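Local coordinates for protein tRNA threonylcarbamoyladenosine dehydratase (PDB 4D79) that catalyses the ATP-dependent dehydration of threonylcarbamoyladenosine at position 37 of tRNAs to its cyclic form and can accept sulfur from the cysteine desulfurase CsdA in vitro, at residues E22-L25 / Q26-D30; S6-W9 / R10-G14. All coordinates share one frame; numbering follows the deposited sequence.

Contact 1: E22-L25 / Q26-D30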
loop_
_atom_site.group_PDB
_atom_site.type_symbol
_atom_site.label_atom_id
_atom_site.label_comp_id
_atom_site.label_asym_id
_atom_site.label_seq_id
_atom_site.Cartn_x
_atom_site.Cartn_y
_atom_site.Cartn_z
ATOM N N GLU B 22 -15.442 10.782 -15.173
ATOM C CA GLU B 22 -14.973 12.126 -15.517
ATOM C C GLU B 22 -15.322 13.138 -14.431
ATOM O O GLU B 22 -14.508 14.003 -14.105
ATOM C CB GLU B 22 -15.566 12.596 -16.856
ATOM C CG GLU B 22 -15.220 11.712 -18.055
ATOM C CD GLU B 22 -13.735 11.677 -18.384
ATOM O OE1 GLU B 22 -12.949 12.394 -17.734
ATOM O OE2 GLU B 22 -13.353 10.938 -19.316
ATOM N N LYS B 23 -16.544 13.077 -13.892
ATOM C CA LYS B 23 -16.935 14.043 -12.869
ATOM C C LYS B 23 -16.024 13.930 -11.660
ATOM O O LYS B 23 -15.592 14.938 -11.089
ATOM C CB LYS B 23 -18.398 13.825 -12.497
ATOM C CG LYS B 23 -18.994 14.928 -11.630
ATOM C CD LYS B 23 -20.515 14.824 -11.584
ATOM C CE LYS B 23 -21.148 16.003 -10.852
ATOM N NZ LYS B 23 -20.866 15.985 -9.388
ATOM N N ALA B 24 -15.698 12.693 -11.272
ATOM C CA ALA B 24 -14.782 12.474 -10.175
ATOM C C ALA B 24 -13.399 13.051 -10.470
ATOM O O ALA B 24 -12.738 13.565 -9.563
ATOM C CB ALA B 24 -14.696 10.983 -9.884
ATOM N N LEU B 25 -12.903 12.908 -11.701
ATOM C CA LEU B 25 -11.576 13.454 -11.986
ATOM C C LEU B 25 -11.527 14.947 -11.654
ATOM O O LEU B 25 -10.547 15.442 -11.088
ATOM C CB LEU B 25 -11.198 13.213 -13.446
ATOM C CG LEU B 25 -9.751 13.578 -13.812
ATOM C CD1 LEU B 25 -8.749 12.545 -13.268
ATOM C CD2 LEU B 25 -9.581 13.719 -15.341
ATOM N N GLN B 26 -12.552 15.677 -12.040
ATOM C CA GLN B 26 -12.594 17.105 -11.746
ATOM C C GLN B 26 -12.813 17.358 -10.255
ATOM O O GLN B 26 -12.210 18.272 -9.681
ATOM C CB GLN B 26 -13.678 17.794 -12.583
ATOM C CG GLN B 26 -13.721 19.286 -12.359
ATOM C CD GLN B 26 -12.546 20.019 -12.932
ATOM O OE1 GLN B 26 -12.408 20.168 -14.156
ATOM N NE2 GLN B 26 -11.639 20.405 -12.068
ATOM N N LEU B 27 -13.661 16.552 -9.609
ATOM C CA LEU B 27 -13.855 16.687 -8.163
ATOM C C LEU B 27 -12.530 16.547 -7.427
ATOM O O LEU B 27 -12.241 17.311 -6.503
ATOM C CB LEU B 27 -14.840 15.625 -7.661
ATOM C CG LEU B 27 -15.175 15.620 -6.168
ATOM C CD1 LEU B 27 -16.011 16.861 -5.795
ATOM C CD2 LEU B 27 -15.918 14.339 -5.823
ATOM N N PHE B 28 -11.743 15.519 -7.791
ATOM C CA PHE B 28 -10.446 15.305 -7.175
ATOM C C PHE B 28 -9.497 16.464 -7.469
ATOM O O PHE B 28 -8.755 16.923 -6.574
ATOM C CB PHE B 28 -9.823 13.973 -7.641
ATOM C CG PHE B 28 -10.639 12.723 -7.316
ATOM C CD1 PHE B 28 -11.688 12.744 -6.417
ATOM C CD2 PHE B 28 -10.324 11.495 -7.936
ATOM C CE1 PHE B 28 -12.414 11.569 -6.136
ATOM C CE2 PHE B 28 -11.052 10.338 -7.646
ATOM C CZ PHE B 28 -12.094 10.384 -6.749
ATOM N N ALA B 29 -9.474 16.938 -8.713
ATOM C CA ALA B 29 -8.557 18.028 -9.052
ATOM C C ALA B 29 -8.879 19.300 -8.260
ATOM O O ALA B 29 -7.982 20.085 -7.934
ATOM C CB ALA B 29 -8.599 18.308 -10.552
ATOM N N ASP B 30 -10.144 19.506 -7.943
ATOM C CA ASP B 30 -10.626 20.675 -7.217
ATOM C C ASP B 30 -10.514 20.506 -5.707
ATOM O O ASP B 30 -10.773 21.467 -4.961
ATOM C CB ASP B 30 -12.097 20.924 -7.546
ATOM C CG ASP B 30 -12.321 21.456 -8.925
ATOM O OD1 ASP B 30 -11.381 22.013 -9.480
ATOM O OD2 ASP B 30 -13.471 21.421 -9.408
#

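Contact 2: S6-W9 / R10-G14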
loop_
_atom_site.group_PDB
_atom_site.type_symbol
_atom_site.label_atom_id
_atom_site.label_comp_id
_atom_site.label_asym_id
_atom_site.label_seq_id
_atom_site.Cartn_x
_atom_site.Cartn_y
_atom_site.Cartn_z
ATOM N N SER B 6 -5.172 19.914 -17.340
ATOM C CA SER B 6 -4.331 19.985 -18.530
ATOM C C SER B 6 -4.286 18.651 -19.297
ATOM O O SER B 6 -4.686 17.579 -18.816
ATOM C CB SER B 6 -2.908 20.391 -18.163
ATOM O OG SER B 6 -2.265 19.331 -17.452
ATOM N N ASP B 7 -3.731 18.721 -20.505
ATOM C CA ASP B 7 -3.513 17.491 -21.253
ATOM C C ASP B 7 -2.530 16.595 -20.524
ATOM O O ASP B 7 -2.721 15.384 -20.481
ATOM C CB ASP B 7 -2.988 17.796 -22.659
ATOM C CG ASP B 7 -4.080 18.299 -23.616
ATOM O OD1 ASP B 7 -5.293 18.122 -23.358
ATOM O OD2 ASP B 7 -3.704 18.842 -24.670
ATOM N N ALA B 8 -1.506 17.178 -19.900
ATOM C CA ALA B 8 -0.563 16.388 -19.105
ATOM C C ALA B 8 -1.243 15.696 -17.925
ATOM O O ALA B 8 -0.944 14.537 -17.626
ATOM C CB ALA B 8 0.580 17.266 -18.621
ATOM N N TRP B 9 -2.126 16.408 -17.224
ATOM C CA TRP B 9 -2.914 15.823 -16.153
ATOM C C TRP B 9 -3.726 14.639 -16.651
ATOM O O TRP B 9 -3.827 13.606 -15.963
ATOM C CB TRP B 9 -3.818 16.903 -15.588
ATOM C CG TRP B 9 -4.491 16.624 -14.273
ATOM C CD1 TRP B 9 -5.422 15.688 -14.016
ATOM C CD2 TRP B 9 -4.289 17.345 -13.071
ATOM N NE1 TRP B 9 -5.820 15.771 -12.709
ATOM C CE2 TRP B 9 -5.133 16.787 -12.106
ATOM C CE3 TRP B 9 -3.479 18.429 -12.716
ATOM C CZ2 TRP B 9 -5.180 17.258 -10.796
ATOM C CZ3 TRP B 9 -3.537 18.906 -11.434
ATOM C CH2 TRP B 9 -4.385 18.328 -10.487
ATOM N N ARG B 10 -4.361 14.773 -17.816
ATOM C CA ARG B 10 -5.100 13.626 -18.337
ATOM C C ARG B 10 -4.177 12.461 -18.706
ATOM O O ARG B 10 -4.609 11.310 -18.664
ATOM C CB ARG B 10 -5.970 14.012 -19.524
ATOM C CG ARG B 10 -7.346 14.544 -19.147
ATOM C CD ARG B 10 -8.226 14.703 -20.400
ATOM N NE ARG B 10 -7.658 15.750 -21.200
ATOM C CZ ARG B 10 -7.913 17.039 -21.030
ATOM N NH1 ARG B 10 -8.771 17.469 -20.113
ATOM N NH2 ARG B 10 -7.304 17.899 -21.798
ATOM N N GLN B 11 -2.929 12.717 -19.096
ATOM C CA GLN B 11 -2.023 11.593 -19.345
ATOM C C GLN B 11 -1.683 10.890 -18.035
ATOM O O GLN B 11 -1.609 9.657 -17.976
ATOM C CB GLN B 11 -0.739 12.072 -20.018
ATOM C CG GLN B 11 -0.934 12.477 -21.496
ATOM C CD GLN B 11 -1.620 11.406 -22.298
ATOM O OE1 GLN B 11 -2.793 11.535 -22.663
ATOM N NE2 GLN B 11 -0.906 10.324 -22.552
ATOM N N ARG B 12 -1.420 11.668 -16.988
ATOM C CA ARG B 12 -1.070 11.085 -15.691
ATOM C C ARG B 12 -2.250 10.333 -15.092
ATOM O O ARG B 12 -2.069 9.265 -14.499
ATOM C CB ARG B 12 -0.590 12.174 -14.745
ATOM C CG ARG B 12 0.717 12.799 -15.140
ATOM C CD ARG B 12 1.217 13.796 -14.100
ATOM N NE ARG B 12 2.575 14.166 -14.466
ATOM C CZ ARG B 12 2.923 15.248 -15.144
ATOM N NH1 ARG B 12 2.041 16.200 -15.445
ATOM N NH2 ARG B 12 4.197 15.429 -15.424
ATOM N N PHE B 13 -3.477 10.862 -15.255
ATOM C CA PHE B 13 -4.619 10.379 -14.476
ATOM C C PHE B 13 -5.766 9.873 -15.341
ATOM O O PHE B 13 -6.871 9.669 -14.843
ATOM C CB PHE B 13 -5.060 11.464 -13.491
ATOM C CG PHE B 13 -3.962 11.857 -12.559
ATOM C CD1 PHE B 13 -3.445 10.933 -11.644
ATOM C CD2 PHE B 13 -3.415 13.115 -12.599
ATOM C CE1 PHE B 13 -2.405 11.291 -10.794
ATOM C CE2 PHE B 13 -2.386 13.469 -11.754
ATOM C CZ PHE B 13 -1.862 12.547 -10.870
ATOM N N GLY B 14 -5.486 9.518 -16.602
ATOM C CA GLY B 14 -6.514 8.902 -17.437
ATOM C C GLY B 14 -7.106 7.649 -16.813
ATOM O O GLY B 14 -8.316 7.422 -16.883
HETATM O O HOH W 1 -3.803 14.090 -22.699
#

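Contact 1: E22-L25 / Q26-D30
Four i to i+4 backbone bonds tie E22-L25 to Q26-D30 along the alpha-helix 22-29, from a weak one at Q26 N to E22 O to a firm one at A29 N to L25 O. This short helix leads into strand 32-36, the first strand of the Rossmann-like ThiF domain. The straightest of the bonds runs from F28 N to A24 O at 2.8 Å, with an N-H...O angle of 170°. The same carbonyl oxygen lies over one face of the F28 ring, near its rim, 3.2 Å from CG. The ring sits there because its CG lies beside the backbone N (chi1 -60°), which turns it back along the helix toward A24. A24 CB meets the far end of the ring at CZ. Around this buried pair, M261 of helix 242-266 touches both residues, and Y20 makes an edge-to-face stack with F28. On another side of the helix Q26 bends at chi2 (71°). Its NE2 gives a hydrogen bond to V3 O, and D30 OD1 accepts one from V3 N. Between the two side chains runs a weak bond, 3.1 Å from Q26 NE2 to D30 OD1.

Contact 2: S6-W9 / R10-G14
One face of the W9 indole takes the edge of the F13 ring, whose CD2 lies 3.5 Å above the indole plane and toward its rim. Two more flat groups have a neighbour on one face: the R10 guanidinium, with S6 O over its centre and D7 OD1 at its edge, and the F13 ring, with R12 CB over it. They all belong to the first turns of the N-terminal helix 7-20, with S6 as its N-cap. The aromatic pair is T-shaped (edge-to-face), with planes at 60° and the F13 ring centre 5.0 Å from that of the five-membered ring of W9. F13 CD2 is 3.6 Å from W9 CD1. W9 has CG anti to the backbone N (chi1 -166°), while F13 has CG beside its own N, and this brings the two rings together one turn apart. The indole also packs on N97, E99 and A29. Replacing the indole of W9 by the methyl of an alanine would probably leave the edge of F13 without its face and open a gap against A29. At the cap, S6 OG accepts from W9 N at 2.9 Å and is also hydrogen-bonded to E99 OE1. D7 and R10 form an exposed salt bridge, 2.6 Å from R10 NH2 to D7 OD1. The NH2 meets this oxygen nearly along the carboxylate C-O axis, and the two planes are 69° apart. R10 is bent at chi3, which turns the guanidinium back toward D7. Farther round the helix, Q11, R12 and F13 pack on T68, V67 and T70 of the second subunit. One water donates to D7 O at 2.8 Å and to Q11 OE1 at 2.7 Å.

Overall arrangement
Contact 2 lies on helix 7-20 and contact 1 on helix 22-29, which follows it in the chain. Their centres are about 12 Å apart, and the two helices pack directly. A29 CB rests 3.6 Å from W9 CZ2, and L25 CD1 is 3.8 Å from F13 O. The tryptophan of contact 2 therefore meets both its own helix and the next. The other neighbours differ. One side of contact 1 is covered by helix 242-266 of the same chain, whereas contact 2 also touches the second subunit. The centre of contact 1 lies about 19 Å from the chain centre, that of contact 2 about 24 Å. The ATP pocket is formed by residues between 36 and 134, and neither contact supplies any of them.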